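Long-range contact in acetylxylan esterase (Geobacillus stearothermophilus, PDB 5BN1), which removes acetyl side groups from the xylose backbone units of xylan and xylo-oligosaccharides, working as a serine esterase of the SGNH hydrolase clan: residues 130-142 with 167-180. The protein carries 1 engineered substitution. Sequence-based numbering, arbitrary orientation.
Sequences GIILMTPFYIEGN and SLFVDTQAAFNEVL
Thr135 and Thr172 both hold OG1 between backbone N and carbonyl carbon (chi1 59° and 61°), which turns the two hydroxyls toward each other where the paired strands end. Thr172 OG1 donates to Thr135 O at 2.7 Å, reaching it from above the carbonyl plane, while Thr135 OG1 accepts from Thr172 N at 2.9 Å and donates to Pro136 O at 3.0 Å, tying the loop to the first turn of helix 172-180. Asp171 caps that helix, OD1 accepting from Ala174 N. On the other branch, Thr135 CG2 lies 3.4 Å from Phe169 CE1, meeting the ring obliquely. Replacing Thr135 by valine would probably leave Thr172 N without its side-chain acceptor and weaken the hold on the helix start.

Upstream, strands 130-134 and 168-170 run parallel, as the ladder from Leu168 N to Ile131 O through Thr135 N to Val170 O attests; helix 146-165 connects them in a beta-alpha-beta crossover, 168-170 being outermost within this chain. Beyond the threonines, Phe176 CE2 sits 3.5 Å above the centre of the Phe137 ring, the planes inclined at 39°, and Ile139 CG1 covers a face of Phe176 in a CH-pi contact, 4.0 Å from the centroid.

Polar bonds thus fix the strand-to-helix junction, while apolar packing holds the loop against the helix as far as Ile139, its side chain about 7 Å from those of the inferred charge-relay residues Asp191 and His194.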
loop_
_atom_site.group_PDB
_atom_site.type_symbol
_atom_site.label_atom_id
_atom_site.label_comp_id
_atom_site.label_asym_id
_atom_site.label_seq_id
_atom_site.Cartn_x
_atom_site.Cartn_y
_atom_site.Cartn_z
ATOM N N GLY A 130 39.718 1.608 -20.599
ATOM C CA GLY A 130 40.392 1.838 -19.415
ATOM C C GLY A 130 39.543 1.334 -18.168
ATOM O O GLY A 130 38.380 1.052 -18.357
ATOM N N ILE A 131 40.247 1.257 -17.060
ATOM C CA ILE A 131 39.644 0.779 -15.787
ATOM C C ILE A 131 39.988 1.781 -14.777
ATOM O O ILE A 131 41.098 2.290 -14.629
ATOM C CB ILE A 131 40.190 -0.594 -15.424
ATOM C CG1 ILE A 131 39.651 -1.612 -16.427
ATOM C CG2 ILE A 131 39.774 -0.962 -13.967
ATOM C CD1 ILE A 131 40.247 -2.995 -16.249
ATOM N N ILE A 132 38.972 2.109 -13.882
ATOM C CA ILE A 132 39.207 2.923 -12.774
ATOM C C ILE A 132 38.933 2.139 -11.470
ATOM O O ILE A 132 37.868 1.585 -11.355
ATOM C CB ILE A 132 38.224 4.168 -12.696
ATOM C CG1 ILE A 132 38.294 4.946 -14.029
ATOM C CG2 ILE A 132 38.626 5.073 -11.565
ATOM C CD1 ILE A 132 37.053 5.037 -14.816
ATOM N N LEU A 133 39.963 1.931 -10.662
ATOM C CA LEU A 133 39.837 1.189 -9.425
ATOM C C LEU A 133 39.733 2.200 -8.341
ATOM O O LEU A 133 40.589 2.955 -7.974
ATOM C CB LEU A 133 41.133 0.319 -9.209
ATOM C CG LEU A 133 41.052 -0.848 -10.142
ATOM C CD1 LEU A 133 42.420 -1.552 -10.084
ATOM C CD2 LEU A 133 40.069 -1.880 -9.732
ATOM N N MET A 134 38.538 2.113 -7.647
ATOM C CA MET A 134 38.351 2.897 -6.469
ATOM C C MET A 134 38.463 2.049 -5.237
ATOM O O MET A 134 37.946 0.971 -5.170
ATOM C CB MET A 134 36.890 3.438 -6.473
ATOM C CG MET A 134 36.514 4.229 -7.693
ATOM S SD MET A 134 34.714 4.832 -7.772
ATOM C CE MET A 134 34.792 5.989 -6.423
ATOM N N THR A 135 39.148 2.537 -4.259
ATOM C CA THR A 135 39.333 1.781 -2.994
ATOM C C THR A 135 37.972 1.679 -2.286
ATOM O O THR A 135 37.136 2.593 -2.476
ATOM C CB THR A 135 40.303 2.380 -1.976
ATOM O OG1 THR A 135 39.914 3.715 -1.550
ATOM C CG2 THR A 135 41.695 2.570 -2.633
ATOM N N PRO A 136 37.723 0.608 -1.588
ATOM C CA PRO A 136 36.704 0.708 -0.511
ATOM C C PRO A 136 37.136 1.771 0.470
ATOM O O PRO A 136 38.235 2.373 0.506
ATOM C CB PRO A 136 36.674 -0.715 -0.006
ATOM C CG PRO A 136 38.158 -1.140 0.010
ATOM C CD PRO A 136 38.573 -0.624 -1.332
ATOM N N PHE A 137 36.265 2.021 1.481
ATOM C CA PHE A 137 36.529 2.983 2.493
ATOM C C PHE A 137 35.702 2.624 3.757
ATOM O O PHE A 137 34.764 1.832 3.667
ATOM C CB PHE A 137 36.106 4.441 2.031
ATOM C CG PHE A 137 34.655 4.614 1.696
ATOM C CD1 PHE A 137 33.786 4.847 2.744
ATOM C CD2 PHE A 137 34.175 4.481 0.418
ATOM C CE1 PHE A 137 32.409 4.924 2.459
ATOM C CE2 PHE A 137 32.853 4.548 0.128
ATOM C CZ PHE A 137 31.962 4.733 1.151
ATOM N N TYR A 138 36.099 3.285 4.827
ATOM C CA TYR A 138 35.364 3.171 6.109
ATOM C C TYR A 138 35.437 4.512 6.723
ATOM O O TYR A 138 36.533 5.085 6.874
ATOM C CB TYR A 138 35.901 2.073 6.978
ATOM C CG TYR A 138 35.072 1.716 8.190
ATOM C CD1 TYR A 138 33.749 1.369 8.043
ATOM C CD2 TYR A 138 35.641 1.616 9.440
ATOM C CE1 TYR A 138 32.987 0.972 9.104
ATOM C CE2 TYR A 138 34.853 1.225 10.527
ATOM C CZ TYR A 138 33.558 0.880 10.336
ATOM O OH TYR A 138 32.843 0.440 11.456
ATOM N N ILE A 139 34.250 5.081 7.064
ATOM C CA ILE A 139 34.261 6.456 7.501
ATOM C C ILE A 139 34.531 6.500 8.991
ATOM O O ILE A 139 33.663 6.489 9.876
ATOM C CB ILE A 139 32.908 7.145 7.112
ATOM C CG1 ILE A 139 32.666 7.018 5.648
ATOM C CG2 ILE A 139 32.916 8.624 7.610
ATOM C CD1 ILE A 139 31.295 7.502 5.154
ATOM N N GLU A 140 35.837 6.480 9.336
ATOM C CA GLU A 140 36.326 6.288 10.692
ATOM C C GLU A 140 37.752 6.840 10.692
ATOM O O GLU A 140 38.547 6.366 9.852
ATOM C CB GLU A 140 36.355 4.742 11.055
ATOM C CG GLU A 140 37.081 4.470 12.328
ATOM C CD GLU A 140 36.595 5.276 13.486
ATOM O OE1 GLU A 140 35.360 5.191 13.840
ATOM O OE2 GLU A 140 37.395 6.085 14.086
ATOM N N GLY A 141 38.059 7.874 11.452
ATOM C CA GLY A 141 39.377 8.504 11.413
ATOM C C GLY A 141 40.423 7.823 12.246
ATOM O O GLY A 141 41.628 8.113 12.044
ATOM N N ASN A 142 40.035 6.921 13.110
ATOM C CA ASN A 142 41.042 6.167 13.937
ATOM C C ASN A 142 41.588 5.006 13.158
ATOM O O ASN A 142 40.918 3.996 12.956
ATOM C CB ASN A 142 40.488 5.738 15.270
ATOM C CG ASN A 142 41.484 4.945 16.116
ATOM O OD1 ASN A 142 42.671 4.942 15.794
ATOM N ND2 ASN A 142 41.001 4.231 17.096
ATOM N N SER A 167 45.936 0.929 -14.292
ATOM C CA SER A 167 44.537 1.437 -14.204
ATOM C C SER A 167 44.564 2.785 -13.516
ATOM O O SER A 167 45.428 3.129 -12.735
ATOM C CB SER A 167 43.794 0.443 -13.336
ATOM O OG SER A 167 43.609 -0.823 -13.936
ATOM N N LEU A 168 43.516 3.575 -13.721
ATOM C CA LEU A 168 43.356 4.772 -12.947
ATOM C C LEU A 168 42.917 4.313 -11.501
ATOM O O LEU A 168 42.478 3.212 -11.299
ATOM C CB LEU A 168 42.238 5.660 -13.547
ATOM C CG LEU A 168 42.558 6.254 -14.948
ATOM C CD1 LEU A 168 41.380 7.112 -15.451
ATOM C CD2 LEU A 168 43.800 7.049 -14.810
ATOM N N PHE A 169 43.095 5.205 -10.595
ATOM C CA PHE A 169 43.036 4.869 -9.149
ATOM C C PHE A 169 42.475 5.996 -8.335
ATOM O O PHE A 169 42.956 7.161 -8.369
ATOM C CB PHE A 169 44.436 4.517 -8.630
ATOM C CG PHE A 169 44.522 4.326 -7.139
ATOM C CD1 PHE A 169 43.863 3.215 -6.605
ATOM C CD2 PHE A 169 45.071 5.203 -6.298
ATOM C CE1 PHE A 169 43.905 3.045 -5.221
ATOM C CE2 PHE A 169 45.136 5.058 -4.888
ATOM C CZ PHE A 169 44.497 3.913 -4.359
ATOM N N VAL A 170 41.395 5.707 -7.532
ATOM C CA VAL A 170 40.866 6.672 -6.635
ATOM C C VAL A 170 40.964 6.167 -5.203
ATOM O O VAL A 170 40.334 5.134 -4.874
ATOM C CB VAL A 170 39.351 6.893 -6.987
ATOM C CG1 VAL A 170 38.779 8.006 -6.066
ATOM C CG2 VAL A 170 39.162 7.209 -8.439
ATOM N N ASP A 171 41.634 6.913 -4.376
ATOM C CA ASP A 171 41.801 6.633 -2.979
ATOM C C ASP A 171 40.610 7.323 -2.223
ATOM O O ASP A 171 40.713 8.455 -1.801
ATOM C CB ASP A 171 43.121 7.061 -2.423
ATOM C CG ASP A 171 43.361 6.600 -1.062
ATOM O OD1 ASP A 171 42.394 6.119 -0.298
ATOM O OD2 ASP A 171 44.553 6.562 -0.552
ATOM N N THR A 172 39.541 6.545 -2.067
ATOM C CA THR A 172 38.305 7.135 -1.419
ATOM C C THR A 172 38.566 7.295 0.010
ATOM O O THR A 172 37.983 8.120 0.688
ATOM C CB THR A 172 37.098 6.250 -1.720
ATOM O OG1 THR A 172 37.353 4.956 -1.164
ATOM C CG2 THR A 172 36.797 6.169 -3.163
ATOM N N GLN A 173 39.377 6.446 0.667
ATOM C CA GLN A 173 39.701 6.628 2.056
ATOM C C GLN A 173 40.377 7.929 2.307
ATOM O O GLN A 173 40.046 8.593 3.233
ATOM C CB GLN A 173 40.581 5.469 2.636
ATOM C CG GLN A 173 40.694 5.514 4.117
ATOM C CD GLN A 173 39.384 5.293 4.829
ATOM O OE1 GLN A 173 38.989 6.160 5.736
ATOM N NE2 GLN A 173 38.757 4.273 4.531
ATOM N N ALA A 174 41.394 8.267 1.502
ATOM C CA ALA A 174 42.081 9.514 1.710
ATOM C C ALA A 174 41.114 10.698 1.537
ATOM O O ALA A 174 41.281 11.644 2.315
ATOM C CB ALA A 174 43.158 9.663 0.651
ATOM N N ALA A 175 40.141 10.538 0.664
ATOM C CA ALA A 175 39.140 11.637 0.426
ATOM C C ALA A 175 38.326 11.827 1.719
ATOM O O ALA A 175 38.134 12.953 2.215
ATOM C CB ALA A 175 38.307 11.324 -0.742
ATOM N N PHE A 176 37.900 10.712 2.328
ATOM C CA PHE A 176 37.172 10.850 3.616
ATOM C C PHE A 176 38.058 11.316 4.754
ATOM O O PHE A 176 37.681 12.035 5.624
ATOM C CB PHE A 176 36.468 9.577 3.983
ATOM C CG PHE A 176 35.173 9.355 3.234
ATOM C CD1 PHE A 176 34.052 10.162 3.575
ATOM C CD2 PHE A 176 35.039 8.405 2.288
ATOM C CE1 PHE A 176 32.908 9.973 2.894
ATOM C CE2 PHE A 176 33.879 8.203 1.615
ATOM C CZ PHE A 176 32.797 9.086 1.884
ATOM N N ASN A 177 39.310 10.809 4.794
ATOM C CA ASN A 177 40.169 11.150 5.870
ATOM C C ASN A 177 40.353 12.678 5.995
ATOM O O ASN A 177 40.441 13.154 7.146
ATOM C CB ASN A 177 41.550 10.526 5.644
ATOM C CG ASN A 177 41.568 9.014 5.838
ATOM O OD1 ASN A 177 40.631 8.454 6.357
ATOM N ND2 ASN A 177 42.647 8.372 5.363
ATOM N N GLU A 178 40.411 13.348 4.854
ATOM C CA GLU A 178 40.572 14.857 4.920
ATOM C C GLU A 178 39.379 15.498 5.632
ATOM O O GLU A 178 39.540 16.309 6.540
ATOM C CB GLU A 178 40.727 15.337 3.551
ATOM C CG GLU A 178 40.798 16.890 3.495
ATOM C CD GLU A 178 42.050 17.517 4.151
ATOM O OE1 GLU A 178 43.149 16.847 4.382
ATOM O OE2 GLU A 178 41.855 18.758 4.443
ATOM N N VAL A 179 38.194 15.007 5.325
ATOM C CA VAL A 179 37.000 15.600 5.986
ATOM C C VAL A 179 36.907 15.228 7.475
ATOM O O VAL A 179 36.361 15.937 8.304
ATOM C CB VAL A 179 35.745 15.227 5.181
ATOM C CG1 VAL A 179 34.485 15.739 5.847
ATOM C CG2 VAL A 179 35.849 15.795 3.758
ATOM N N LEU A 180 37.351 14.003 7.776
ATOM C CA LEU A 180 37.374 13.493 9.141
ATOM C C LEU A 180 38.342 14.230 10.059
ATOM O O LEU A 180 38.248 14.111 11.297
ATOM C CB LEU A 180 37.633 11.992 9.099
ATOM C CG LEU A 180 36.516 11.142 8.509
ATOM C CD1 LEU A 180 37.029 9.731 8.223
ATOM C CD2 LEU A 180 35.333 11.066 9.476
#